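Local structure of methionine gamma-lyase (Trichomonas vaginalis, 1PFF) at residues Asn206-Ala211 / Lys242-Met247; Ile100-Ala105 / Ile127-Leu132; Ala28-Phe33 / His51-His56. The protein belongs to the Cys/Met metabolism family of PLP-dependent enzymes, whose chains are built around a large, mostly parallel beta-sheet flanked by helices. All blocks are in the same frame, centred on the assembly; numbering follows the deposited sequence.

In the fold
All three contacts are buried, and none has a hydrogen bond between its two segments. Interaction 3 packs two helices flanking the seven-stranded sheet side by side, apolar to apolar, and it is the one of the three reached by a second subunit. Interaction 2 belongs to the same sheet region but sets the first turn of a helix, through an isoleucine, against threonine and proline in a segment of loop and 3-10 turn. Interaction 1 lays a long helix on a loop leading into the five-stranded sheet, methyl on backbone plus an amide beside a ring. Interactions 1 and 2 touch, with a probable hydrogen bond of 2.9 Å from Lys242 N to Leu128 O. Interactions 1 and 3 lie on opposite sides of the chain's centre.

Interaction 1. Residues Asn206-Ala211 / Lys242-Met247; sequences NAQKVA and KMFGSM
Ala207 of helix 183-216 and Ser246 of the loop 242-247 bring their CA atoms to 5.1 Å, after which the backbones diverge, Gln208 CA to Phe244 CA being 7.4 Å. The short side chain of Ala207 points at the loop and makes the closest approach: its CB packs 3.4 Å from Gly245 O and 3.6 Å from Ser246 CA, so methyl meets backbone. Gly245 has a positive phi (82°) and presents its carbonyl oxygen to that methyl; the same oxygen is hydrogen-bonded to Tyr225 OH. Ala207 CB and Ser246 CB are in plain van der Waals contact at 4.2 Å. Ser246 OG is hydrogen-bonded to Tyr146 OH. At the next residue of the helix, Gln208 lies side by side with Phe244, both pointing the same way. Gln208 bends at chi2 (65°), bringing OE1 within 3.7 Å of Phe244 CD1, with the amide and ring planes 68° apart; NE2 is hydrogen-bonded to Glu212 OE1. No hydrogen bond joins the two segments. The contact packs the long helix 183-216 against the loop that enters strand 247-251, consistent with the C-terminal domain of a fold-type I PLP-dependent enzyme, where helices cover a smaller sheet.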
ATOM      1  N   ASN A 206     -30.076   7.350 -10.501  1.00 13.30           N
ATOM      2  CA  ASN A 206     -30.639   6.015 -10.444  1.00 12.93           C
ATOM      3  C   ASN A 206     -31.671   5.951  -9.330  1.00 12.40           C
ATOM      4  O   ASN A 206     -32.740   5.393  -9.512  1.00 12.01           O
ATOM      5  CB  ASN A 206     -29.550   4.968 -10.181  1.00 13.32           C
ATOM      6  CG  ASN A 206     -28.681   4.682 -11.409  1.00 13.76           C
ATOM      7  OD1 ASN A 206     -28.924   5.197 -12.503  1.00 14.54           O
ATOM      8  ND2 ASN A 206     -27.652   3.852 -11.220  1.00 14.84           N
ATOM      9  N   ALA A 207     -31.346   6.534  -8.177  1.00 11.78           N
ATOM     10  CA  ALA A 207     -32.218   6.408  -7.010  1.00 12.06           C
ATOM     11  C   ALA A 207     -33.594   7.050  -7.216  1.00 11.81           C
ATOM     12  O   ALA A 207     -34.601   6.470  -6.816  1.00 11.77           O
ATOM     13  CB  ALA A 207     -31.527   6.952  -5.742  1.00 11.85           C
ATOM     14  N   GLN A 208     -33.645   8.230  -7.844  1.00 12.54           N
ATOM     15  CA  GLN A 208     -34.940   8.857  -8.183  1.00 12.80           C
ATOM     16  C   GLN A 208     -35.798   7.864  -8.981  1.00 13.10           C
ATOM     17  O   GLN A 208     -36.982   7.668  -8.689  1.00 12.64           O
ATOM     18  CB  GLN A 208     -34.749  10.172  -8.966  1.00 13.35           C
ATOM     19  CG  GLN A 208     -36.061  10.950  -9.227  1.00 13.95           C
ATOM     20  CD  GLN A 208     -36.721  11.461  -7.940  1.00 15.87           C
ATOM     21  OE1 GLN A 208     -36.040  11.981  -7.065  1.00 16.41           O
ATOM     22  NE2 GLN A 208     -38.044  11.328  -7.841  1.00 15.90           N
ATOM     23  N   LYS A 209     -35.177   7.223  -9.970  1.00 13.55           N
ATOM     24  CA  LYS A 209     -35.873   6.270 -10.836  1.00 14.49           C
ATOM     25  C   LYS A 209     -36.332   5.024 -10.082  1.00 14.06           C
ATOM     26  O   LYS A 209     -37.475   4.593 -10.246  1.00 14.03           O
ATOM     27  CB  LYS A 209     -34.998   5.875 -12.031  1.00 15.11           C
ATOM     28  CG  LYS A 209     -34.673   7.033 -12.972  1.00 18.61           C
ATOM     29  CD  LYS A 209     -35.848   7.360 -13.881  1.00 23.76           C
ATOM     30  CE  LYS A 209     -35.378   7.665 -15.298  1.00 25.92           C
ATOM     31  NZ  LYS A 209     -36.105   6.813 -16.292  1.00 28.83           N
ATOM     32  N   VAL A 210     -35.439   4.465  -9.259  1.00 13.66           N
ATOM     33  CA  VAL A 210     -35.759   3.313  -8.416  1.00 13.42           C
ATOM     34  C   VAL A 210     -36.902   3.664  -7.443  1.00 13.62           C
ATOM     35  O   VAL A 210     -37.862   2.904  -7.291  1.00 13.03           O
ATOM     36  CB  VAL A 210     -34.504   2.788  -7.678  1.00 13.63           C
ATOM     37  CG1 VAL A 210     -34.856   1.691  -6.673  1.00 14.08           C
ATOM     38  CG2 VAL A 210     -33.463   2.260  -8.677  1.00 13.74           C
ATOM     39  N   ALA A 211     -36.795   4.822  -6.798  1.00 13.70           N
ATOM     40  CA  ALA A 211     -37.814   5.262  -5.849  1.00 14.08           C
ATOM     41  C   ALA A 211     -39.194   5.338  -6.515  1.00 14.13           C
ATOM     42  O   ALA A 211     -40.193   4.892  -5.950  1.00 13.63           O
ATOM     43  CB  ALA A 211     -37.423   6.606  -5.218  1.00 13.61           C
ATOM     44  N   LYS A 242     -28.876  19.257  -4.100  1.00 12.56           N
ATOM     45  CA  LYS A 242     -28.857  19.372  -5.568  1.00 13.16           C
ATOM     46  C   LYS A 242     -29.533  18.173  -6.231  1.00 12.82           C
ATOM     47  O   LYS A 242     -30.116  18.301  -7.309  1.00 12.41           O
ATOM     48  CB  LYS A 242     -27.435  19.524  -6.113  1.00 13.86           C
ATOM     49  CG  LYS A 242     -26.697  20.727  -5.569  1.00 17.26           C
ATOM     50  CD  LYS A 242     -25.360  20.926  -6.301  1.00 22.46           C
ATOM     51  CE  LYS A 242     -24.461  21.913  -5.570  1.00 24.55           C
ATOM     52  NZ  LYS A 242     -25.180  23.168  -5.232  1.00 27.69           N
ATOM     53  N   MET A 243     -29.404  17.012  -5.595  1.00 12.68           N
ATOM     54  CA  MET A 243     -30.155  15.807  -5.942  1.00 13.20           C
ATOM     55  C   MET A 243     -30.508  15.142  -4.615  1.00 13.18           C
ATOM     56  O   MET A 243     -30.026  15.564  -3.566  1.00 13.23           O
ATOM     57  CB  MET A 243     -29.324  14.853  -6.802  1.00 12.92           C
ATOM     58  CG  MET A 243     -28.807  15.449  -8.121  1.00 14.93           C
ATOM     59  SD  MET A 243     -27.775  14.208  -8.960  1.00 17.69           S
ATOM     60  CE  MET A 243     -28.809  13.578 -10.078  1.00 21.68           C
ATOM     61  N   PHE A 244     -31.324  14.097  -4.655  1.00 13.22           N
ATOM     62  CA  PHE A 244     -31.946  13.620  -3.423  1.00 13.11           C
ATOM     63  C   PHE A 244     -31.263  12.446  -2.715  1.00 13.39           C
ATOM     64  O   PHE A 244     -31.863  11.830  -1.825  1.00 13.16           O
ATOM     65  CB  PHE A 244     -33.431  13.363  -3.676  1.00 13.00           C
ATOM     66  CG  PHE A 244     -34.183  14.597  -4.103  1.00 12.91           C
ATOM     67  CD1 PHE A 244     -34.430  14.839  -5.457  1.00 12.97           C
ATOM     68  CD2 PHE A 244     -34.629  15.522  -3.156  1.00 12.30           C
ATOM     69  CE1 PHE A 244     -35.118  15.964  -5.862  1.00 14.58           C
ATOM     70  CE2 PHE A 244     -35.327  16.663  -3.547  1.00 12.14           C
ATOM     71  CZ  PHE A 244     -35.573  16.892  -4.904  1.00 14.74           C
ATOM     72  N   GLY A 245     -30.004  12.178  -3.085  1.00 13.44           N
ATOM     73  CA  GLY A 245     -29.214  11.103  -2.503  1.00 13.70           C
ATOM     74  C   GLY A 245     -29.487   9.732  -3.109  1.00 14.11           C
ATOM     75  O   GLY A 245     -30.360   9.591  -3.974  1.00 14.47           O
ATOM     76  N   SER A 246     -28.761   8.710  -2.655  1.00 14.21           N
ATOM     77  CA  SER A 246     -28.958   7.362  -3.214  1.00 14.90           C
ATOM     78  C   SER A 246     -29.455   6.342  -2.179  1.00 15.20           C
ATOM     79  O   SER A 246     -29.539   5.147  -2.457  1.00 15.29           O
ATOM     80  CB  SER A 246     -27.694   6.872  -3.925  1.00 14.96           C
ATOM     81  OG  SER A 246     -26.553   7.028  -3.105  1.00 16.63           O
ATOM     82  N   MET A 247     -29.800   6.830  -0.993  1.00 15.13           N
ATOM     83  CA  MET A 247     -30.424   5.985   0.011  1.00 15.39           C
ATOM     84  C   MET A 247     -31.928   6.000  -0.164  1.00 14.89           C
ATOM     85  O   MET A 247     -32.538   7.061  -0.318  1.00 14.46           O
ATOM     86  CB  MET A 247     -30.080   6.472   1.418  1.00 15.99           C
ATOM     87  CG  MET A 247     -28.634   6.251   1.809  1.00 19.03           C
ATOM     88  SD  MET A 247     -28.167   4.501   1.963  1.00 24.84           S
ATOM     89  CE  MET A 247     -29.683   3.704   2.589  1.00 21.54           C
TER

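Interaction 2. Residues Ile100-Ala105 / Ile127-Leu132; sequences IDIEDA and ILTNPL
Ile102 meets Thr129 and Pro131 at the start of helix 102-109, the helix of a beta-alpha-beta crossover between the neighbouring parallel strands 84-90 and 116-120. The strand order of this seven-stranded sheet is that of the large domain of fold-type I PLP-dependent enzymes. Packing without hydrogen bonds carries the contact, most of it apolar. Ile102 and Thr129 reach toward each other tip to tip, CD1 of the isoleucine lying 3.6 Å from CG2 of the threonine. With its chi1 at -64°, Thr129 sets CG2 anti to the backbone N, and OG1 is left to pair with Gln240 O. The proline ring is a looser neighbour, Ile102 CD1 standing 4.3 Å from Pro131 CG, while Ile102 CG2 comes within 4.2 Å of Pro131 O. Ile102 also touches Phe89 of strand 84-90, which places it between the sheet and the segment 127-132.

No hydrogen bond runs directly between the segments, but Gln240 bonds to both, its OE1 pairing with Ile102 N and its O with Thr129 OG1. Asp101 is the N-cap: its OD1 forms a salt bridge with Lys239 NZ, and its OD2 accepts from Asp104 N at 3.0 Å, the nitrogen lying 60° out of the carboxylate plane.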
ATOM      1  N   ILE A 100     -34.166  17.228   7.707  1.00 10.29           N
ATOM      2  CA  ILE A 100     -34.109  18.356   8.635  1.00 10.48           C
ATOM      3  C   ILE A 100     -33.671  19.616   7.887  1.00 10.75           C
ATOM      4  O   ILE A 100     -32.669  19.598   7.152  1.00  9.96           O
ATOM      5  CB  ILE A 100     -33.167  18.040   9.825  1.00 10.56           C
ATOM      6  CG1 ILE A 100     -33.701  16.830  10.604  1.00 10.48           C
ATOM      7  CG2 ILE A 100     -33.009  19.269  10.744  1.00 10.98           C
ATOM      8  CD1 ILE A 100     -32.628  16.089  11.456  1.00 10.75           C
ATOM      9  N   ASP A 101     -34.427  20.698   8.078  1.00 10.61           N
ATOM     10  CA  ASP A 101     -34.108  21.981   7.473  1.00 11.15           C
ATOM     11  C   ASP A 101     -32.843  22.570   8.114  1.00 11.02           C
ATOM     12  O   ASP A 101     -32.880  23.074   9.244  1.00  9.91           O
ATOM     13  CB  ASP A 101     -35.306  22.932   7.616  1.00 11.74           C
ATOM     14  CG  ASP A 101     -35.151  24.193   6.799  1.00 12.75           C
ATOM     15  OD1 ASP A 101     -36.181  24.704   6.321  1.00 15.27           O
ATOM     16  OD2 ASP A 101     -34.056  24.762   6.595  1.00 12.22           O
ATOM     17  N   ILE A 102     -31.725  22.493   7.387  1.00 11.14           N
ATOM     18  CA  ILE A 102     -30.422  22.913   7.925  1.00 11.07           C
ATOM     19  C   ILE A 102     -30.417  24.402   8.268  1.00 11.28           C
ATOM     20  O   ILE A 102     -30.057  24.789   9.384  1.00 10.02           O
ATOM     21  CB  ILE A 102     -29.264  22.573   6.932  1.00 11.42           C
ATOM     22  CG1 ILE A 102     -29.141  21.052   6.722  1.00 10.97           C
ATOM     23  CG2 ILE A 102     -27.947  23.167   7.419  1.00 10.13           C
ATOM     24  CD1 ILE A 102     -28.250  20.665   5.517  1.00 10.79           C
ATOM     25  N   GLU A 103     -30.810  25.236   7.304  1.00 11.76           N
ATOM     26  CA  GLU A 103     -30.839  26.683   7.512  1.00 13.08           C
ATOM     27  C   GLU A 103     -31.709  27.048   8.731  1.00 12.65           C
ATOM     28  O   GLU A 103     -31.321  27.887   9.558  1.00 12.50           O
ATOM     29  CB  GLU A 103     -31.320  27.400   6.242  1.00 13.62           C
ATOM     30  CG  GLU A 103     -31.366  28.917   6.347  1.00 17.43           C
ATOM     31  CD  GLU A 103     -31.268  29.620   4.998  1.00 22.93           C
ATOM     32  OE1 GLU A 103     -31.440  28.968   3.942  1.00 24.10           O
ATOM     33  OE2 GLU A 103     -31.013  30.844   4.993  1.00 26.43           O
ATOM     34  N   ASP A 104     -32.865  26.397   8.852  1.00 12.42           N
ATOM     35  CA  ASP A 104     -33.774  26.673   9.965  1.00 12.87           C
ATOM     36  C   ASP A 104     -33.240  26.160  11.298  1.00 12.46           C
ATOM     37  O   ASP A 104     -33.429  26.807  12.336  1.00 12.24           O
ATOM     38  CB  ASP A 104     -35.173  26.101   9.707  1.00 13.28           C
ATOM     39  CG  ASP A 104     -36.151  26.479  10.800  1.00 15.48           C
ATOM     40  OD1 ASP A 104     -36.516  27.669  10.876  1.00 18.45           O
ATOM     41  OD2 ASP A 104     -36.568  25.670  11.652  1.00 16.98           O
ATOM     42  N   ALA A 105     -32.586  24.993  11.273  1.00 11.49           N
ATOM     43  CA  ALA A 105     -31.937  24.462  12.464  1.00 11.01           C
ATOM     44  C   ALA A 105     -30.878  25.433  12.983  1.00 10.98           C
ATOM     45  O   ALA A 105     -30.815  25.701  14.183  1.00 10.08           O
ATOM     46  CB  ALA A 105     -31.322  23.075  12.194  1.00 10.78           C
ATOM     47  N   ILE A 127     -21.047  16.836  -2.717  1.00 10.05           N
ATOM     48  CA  ILE A 127     -21.616  17.010  -4.062  1.00  9.81           C
ATOM     49  C   ILE A 127     -23.062  17.535  -4.031  1.00  9.89           C
ATOM     50  O   ILE A 127     -23.452  18.317  -4.896  1.00 10.33           O
ATOM     51  CB  ILE A 127     -21.523  15.681  -4.897  1.00  9.54           C
ATOM     52  CG1 ILE A 127     -20.084  15.154  -4.966  1.00 10.04           C
ATOM     53  CG2 ILE A 127     -22.089  15.859  -6.325  1.00  9.28           C
ATOM     54  CD1 ILE A 127     -19.038  16.185  -5.471  1.00 10.44           C
ATOM     55  N   LEU A 128     -23.842  17.140  -3.023  1.00  9.44           N
ATOM     56  CA  LEU A 128     -25.275  17.442  -3.028  1.00  9.69           C
ATOM     57  C   LEU A 128     -25.714  18.516  -2.038  1.00  9.92           C
ATOM     58  O   LEU A 128     -26.654  19.259  -2.313  1.00  9.41           O
ATOM     59  CB  LEU A 128     -26.082  16.167  -2.805  1.00  9.26           C
ATOM     60  CG  LEU A 128     -25.868  15.034  -3.815  1.00  9.11           C
ATOM     61  CD1 LEU A 128     -26.858  13.894  -3.538  1.00 10.13           C
ATOM     62  CD2 LEU A 128     -25.938  15.509  -5.268  1.00  7.68           C
ATOM     63  N   THR A 129     -25.040  18.574  -0.891  1.00 10.07           N
ATOM     64  CA  THR A 129     -25.341  19.549   0.159  1.00 10.58           C
ATOM     65  C   THR A 129     -24.050  20.112   0.735  1.00 10.55           C
ATOM     66  O   THR A 129     -23.097  19.373   0.980  1.00  9.78           O
ATOM     67  CB  THR A 129     -26.178  18.870   1.282  1.00 10.88           C
ATOM     68  OG1 THR A 129     -27.434  18.452   0.731  1.00 10.75           O
ATOM     69  CG2 THR A 129     -26.585  19.873   2.391  1.00 10.24           C
ATOM     70  N   ASN A 130     -24.031  21.426   0.961  1.00 10.94           N
ATOM     71  CA  ASN A 130     -22.919  22.057   1.667  1.00 11.28           C
ATOM     72  C   ASN A 130     -23.428  22.771   2.911  1.00 11.36           C
ATOM     73  O   ASN A 130     -23.708  23.967   2.860  1.00 11.22           O
ATOM     74  CB  ASN A 130     -22.179  23.021   0.733  1.00 11.72           C
ATOM     75  CG  ASN A 130     -21.659  22.324  -0.516  1.00 12.77           C
ATOM     76  OD1 ASN A 130     -22.028  22.676  -1.649  1.00 12.36           O
ATOM     77  ND2 ASN A 130     -20.826  21.312  -0.313  1.00 12.18           N
ATOM     78  N   PRO A 131     -23.566  22.043   4.025  1.00 11.07           N
ATOM     79  CA  PRO A 131     -24.187  22.610   5.230  1.00 11.33           C
ATOM     80  C   PRO A 131     -23.497  23.875   5.737  1.00 11.40           C
ATOM     81  O   PRO A 131     -24.178  24.736   6.310  1.00 10.78           O
ATOM     82  CB  PRO A 131     -24.086  21.468   6.264  1.00 10.91           C
ATOM     83  CG  PRO A 131     -23.990  20.209   5.415  1.00 11.08           C
ATOM     84  CD  PRO A 131     -23.145  20.639   4.227  1.00 11.17           C
ATOM     85  N   LEU A 132     -22.187  24.000   5.516  1.00 11.62           N
ATOM     86  CA  LEU A 132     -21.446  25.190   5.956  1.00 12.30           C
ATOM     87  C   LEU A 132     -21.987  26.471   5.311  1.00 12.78           C
ATOM     88  O   LEU A 132     -22.008  27.523   5.945  1.00 12.88           O
ATOM     89  CB  LEU A 132     -19.937  25.050   5.695  1.00 12.27           C
ATOM     90  CG  LEU A 132     -19.192  23.908   6.402  1.00 12.69           C
ATOM     91  CD1 LEU A 132     -17.712  23.995   6.051  1.00 13.24           C
ATOM     92  CD2 LEU A 132     -19.384  23.923   7.920  1.00 12.65           C
TER

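Interaction 3. Residues Ala28-Phe33 / His51-His56; sequences ASVWTF and HALFEH
Val30 opens the contact by meeting Leu53 and Phe54, on a pair of helices that run nearly in the same direction: the short axes of 28-33 and 51-56 are inclined by 19° and approach no closer than 12.2 Å, a separation bridged by side chains alone. The two methyls of Val30 are divided between the partners. CG2 reaches Leu53 CD2 at 3.9 Å, the two side chains meeting tip to tip, whereas CG1 lies 4.2 Å from Phe54 CE1, where valine and phenylalanine cross at about a right angle. Phe54 starts from a bond directed away from helix 28-33, but its ring swings back far enough for CE1 to touch; its remaining neighbours include Tyr88, edge-to-face.

Trp31 follows, sliding past Leu53 in the opposite direction. Leu53 CG stands anti to the backbone N (chi1 164°), which sends the branch toward helix 28-33, where its two methyls part, CD2 to Val30 and CD1 to Trp31. CD1 comes up obliquely beside the indole, 3.5 Å from Trp31 NE1 and 3.6 Å from Trp31 CZ2. The leucine methyl offers that nitrogen no polar partner; NE1 is hydrogen-bonded to Ile176 O of the second subunit. Phe61 of the same neighbouring subunit meets the indole edge-to-face, and its Lys60 NZ bonds Trp31 O.

Between the two helices, then, cohesion is apolar and without directional bonds, while Trp31 NE1 and O bond to the second subunit, so that one residue serves both the packing within the chain and the association of chains.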
ATOM      1  N   ALA A  28     -14.117  13.256  17.700  1.00 13.48           N
ATOM      2  CA  ALA A  28     -13.096  14.302  17.812  1.00 14.47           C
ATOM      3  C   ALA A  28     -13.708  15.691  17.765  1.00 15.51           C
ATOM      4  O   ALA A  28     -13.110  16.643  18.254  1.00 16.30           O
ATOM      5  CB  ALA A  28     -12.022  14.172  16.728  1.00 14.30           C
ATOM      6  N   SER A  29     -14.894  15.807  17.177  1.00 15.49           N
ATOM      7  CA  SER A  29     -15.612  17.076  17.198  1.00 16.27           C
ATOM      8  C   SER A  29     -16.296  17.268  18.563  1.00 16.64           C
ATOM      9  O   SER A  29     -16.028  18.251  19.267  1.00 17.51           O
ATOM     10  CB  SER A  29     -16.621  17.139  16.052  1.00 16.06           C
ATOM     11  OG  SER A  29     -15.967  17.122  14.792  1.00 16.65           O
ATOM     12  N   VAL A  30     -17.147  16.322  18.958  1.00 16.35           N
ATOM     13  CA  VAL A  30     -17.944  16.501  20.182  1.00 16.02           C
ATOM     14  C   VAL A  30     -17.151  16.496  21.491  1.00 15.61           C
ATOM     15  O   VAL A  30     -17.356  17.381  22.321  1.00 15.56           O
ATOM     16  CB  VAL A  30     -19.195  15.558  20.271  1.00 16.41           C
ATOM     17  CG1 VAL A  30     -20.087  15.725  19.040  1.00 15.51           C
ATOM     18  CG2 VAL A  30     -18.807  14.095  20.497  1.00 18.36           C
ATOM     19  N   TRP A  31     -16.248  15.532  21.688  1.00 14.47           N
ATOM     20  CA  TRP A  31     -15.491  15.501  22.946  1.00 14.46           C
ATOM     21  C   TRP A  31     -14.627  16.763  23.097  1.00 14.02           C
ATOM     22  O   TRP A  31     -14.432  17.252  24.204  1.00 13.98           O
ATOM     23  CB  TRP A  31     -14.582  14.273  23.048  1.00 14.31           C
ATOM     24  CG  TRP A  31     -15.249  12.919  23.162  1.00 15.37           C
ATOM     25  CD1 TRP A  31     -15.273  11.939  22.203  1.00 17.08           C
ATOM     26  CD2 TRP A  31     -15.908  12.366  24.309  1.00 16.05           C
ATOM     27  NE1 TRP A  31     -15.926  10.824  22.675  1.00 17.65           N
ATOM     28  CE2 TRP A  31     -16.338  11.062  23.962  1.00 17.12           C
ATOM     29  CE3 TRP A  31     -16.204  12.846  25.593  1.00 17.04           C
ATOM     30  CZ2 TRP A  31     -17.033  10.231  24.853  1.00 16.75           C
ATOM     31  CZ3 TRP A  31     -16.899  12.016  26.483  1.00 17.45           C
ATOM     32  CH2 TRP A  31     -17.302  10.721  26.101  1.00 17.59           C
ATOM     33  N   THR A  32     -14.107  17.284  21.982  1.00 13.41           N
ATOM     34  CA  THR A  32     -13.253  18.476  22.014  1.00 13.12           C
ATOM     35  C   THR A  32     -13.957  19.708  22.589  1.00 13.25           C
ATOM     36  O   THR A  32     -13.339  20.527  23.285  1.00 13.42           O
ATOM     37  CB  THR A  32     -12.742  18.785  20.589  1.00 13.35           C
ATOM     38  OG1 THR A  32     -11.902  17.714  20.146  1.00 13.89           O
ATOM     39  CG2 THR A  32     -11.816  20.003  20.578  1.00 13.04           C
ATOM     40  N   PHE A  33     -15.246  19.837  22.286  1.00 13.35           N
ATOM     41  CA  PHE A  33     -15.985  21.069  22.570  1.00 14.04           C
ATOM     42  C   PHE A  33     -17.003  20.948  23.698  1.00 14.27           C
ATOM     43  O   PHE A  33     -17.821  21.854  23.931  1.00 14.62           O
ATOM     44  CB  PHE A  33     -16.596  21.639  21.280  1.00 13.97           C
ATOM     45  CG  PHE A  33     -15.554  22.060  20.271  1.00 14.83           C
ATOM     46  CD1 PHE A  33     -15.343  21.316  19.109  1.00 15.96           C
ATOM     47  CD2 PHE A  33     -14.750  23.165  20.510  1.00 15.88           C
ATOM     48  CE1 PHE A  33     -14.349  21.685  18.187  1.00 14.62           C
ATOM     49  CE2 PHE A  33     -13.764  23.551  19.593  1.00 15.51           C
ATOM     50  CZ  PHE A  33     -13.565  22.805  18.434  1.00 16.22           C
ATOM     51  N   HIS A  51     -25.742   7.188  18.414  1.00 29.65           N
ATOM     52  CA  HIS A  51     -26.702   7.202  19.507  1.00 28.49           C
ATOM     53  C   HIS A  51     -26.057   6.698  20.799  1.00 27.21           C
ATOM     54  O   HIS A  51     -26.252   7.289  21.856  1.00 26.90           O
ATOM     55  CB  HIS A  51     -27.946   6.383  19.166  1.00 28.90           C
ATOM     56  CG  HIS A  51     -29.048   6.527  20.169  1.00 31.06           C
ATOM     57  ND1 HIS A  51     -29.952   7.569  20.141  1.00 33.44           N
ATOM     58  CD2 HIS A  51     -29.379   5.770  21.243  1.00 32.49           C
ATOM     59  CE1 HIS A  51     -30.797   7.443  21.150  1.00 33.64           C
ATOM     60  NE2 HIS A  51     -30.470   6.360  21.835  1.00 33.85           N
ATOM     61  N   ALA A  52     -25.278   5.623  20.695  1.00 25.38           N
ATOM     62  CA  ALA A  52     -24.563   5.065  21.843  1.00 23.82           C
ATOM     63  C   ALA A  52     -23.551   6.053  22.437  1.00 22.37           C
ATOM     64  O   ALA A  52     -23.452   6.188  23.663  1.00 22.29           O
ATOM     65  CB  ALA A  52     -23.881   3.762  21.465  1.00 23.81           C
ATOM     66  N   LEU A  53     -22.810   6.752  21.576  1.00 20.61           N
ATOM     67  CA  LEU A  53     -21.862   7.757  22.053  1.00 18.90           C
ATOM     68  C   LEU A  53     -22.586   8.820  22.878  1.00 18.40           C
ATOM     69  O   LEU A  53     -22.134   9.192  23.969  1.00 17.67           O
ATOM     70  CB  LEU A  53     -21.113   8.409  20.887  1.00 18.64           C
ATOM     71  CG  LEU A  53     -20.373   9.720  21.196  1.00 17.71           C
ATOM     72  CD1 LEU A  53     -19.148   9.476  22.098  1.00 16.80           C
ATOM     73  CD2 LEU A  53     -19.969  10.429  19.932  1.00 15.79           C
ATOM     74  N   PHE A  54     -23.708   9.303  22.345  1.00 17.82           N
ATOM     75  CA  PHE A  54     -24.473  10.361  23.005  1.00 17.89           C
ATOM     76  C   PHE A  54     -25.219   9.837  24.224  1.00 18.15           C
ATOM     77  O   PHE A  54     -25.131  10.431  25.292  1.00 17.92           O
ATOM     78  CB  PHE A  54     -25.472  11.006  22.038  1.00 17.83           C
ATOM     79  CG  PHE A  54     -24.834  11.797  20.920  1.00 17.42           C
ATOM     80  CD1 PHE A  54     -23.455  11.977  20.854  1.00 16.88           C
ATOM     81  CD2 PHE A  54     -25.627  12.365  19.933  1.00 18.27           C
ATOM     82  CE1 PHE A  54     -22.871  12.706  19.819  1.00 16.96           C
ATOM     83  CE2 PHE A  54     -25.052  13.111  18.895  1.00 18.06           C
ATOM     84  CZ  PHE A  54     -23.673  13.275  18.839  1.00 16.82           C
ATOM     85  N   GLU A  55     -25.940   8.724  24.057  1.00 18.56           N
ATOM     86  CA  GLU A  55     -26.841   8.219  25.104  1.00 19.14           C
ATOM     87  C   GLU A  55     -26.092   7.685  26.314  1.00 19.07           C
ATOM     88  O   GLU A  55     -26.488   7.936  27.444  1.00 18.79           O
ATOM     89  CB  GLU A  55     -27.785   7.136  24.570  1.00 19.54           C
ATOM     90  CG  GLU A  55     -28.948   6.812  25.509  1.00 22.63           C
ATOM     91  CD  GLU A  55     -29.720   5.560  25.115  1.00 26.66           C
ATOM     92  OE1 GLU A  55     -29.458   4.995  24.034  1.00 27.75           O
ATOM     93  OE2 GLU A  55     -30.597   5.127  25.899  1.00 28.93           O
ATOM     94  N   HIS A  56     -25.014   6.944  26.076  1.00 19.05           N
ATOM     95  CA  HIS A  56     -24.322   6.269  27.169  1.00 19.01           C
ATOM     96  C   HIS A  56     -23.030   6.984  27.571  1.00 18.01           C
ATOM     97  O   HIS A  56     -22.817   7.239  28.755  1.00 18.45           O
ATOM     98  CB  HIS A  56     -24.045   4.798  26.829  1.00 19.87           C
ATOM     99  CG  HIS A  56     -25.259   4.027  26.400  1.00 22.70           C
ATOM    100  ND1 HIS A  56     -26.326   3.781  27.241  1.00 25.66           N
ATOM    101  CD2 HIS A  56     -25.566   3.432  25.221  1.00 25.44           C
ATOM    102  CE1 HIS A  56     -27.242   3.080  26.595  1.00 26.95           C
ATOM    103  NE2 HIS A  56     -26.805   2.855  25.368  1.00 27.00           N
TER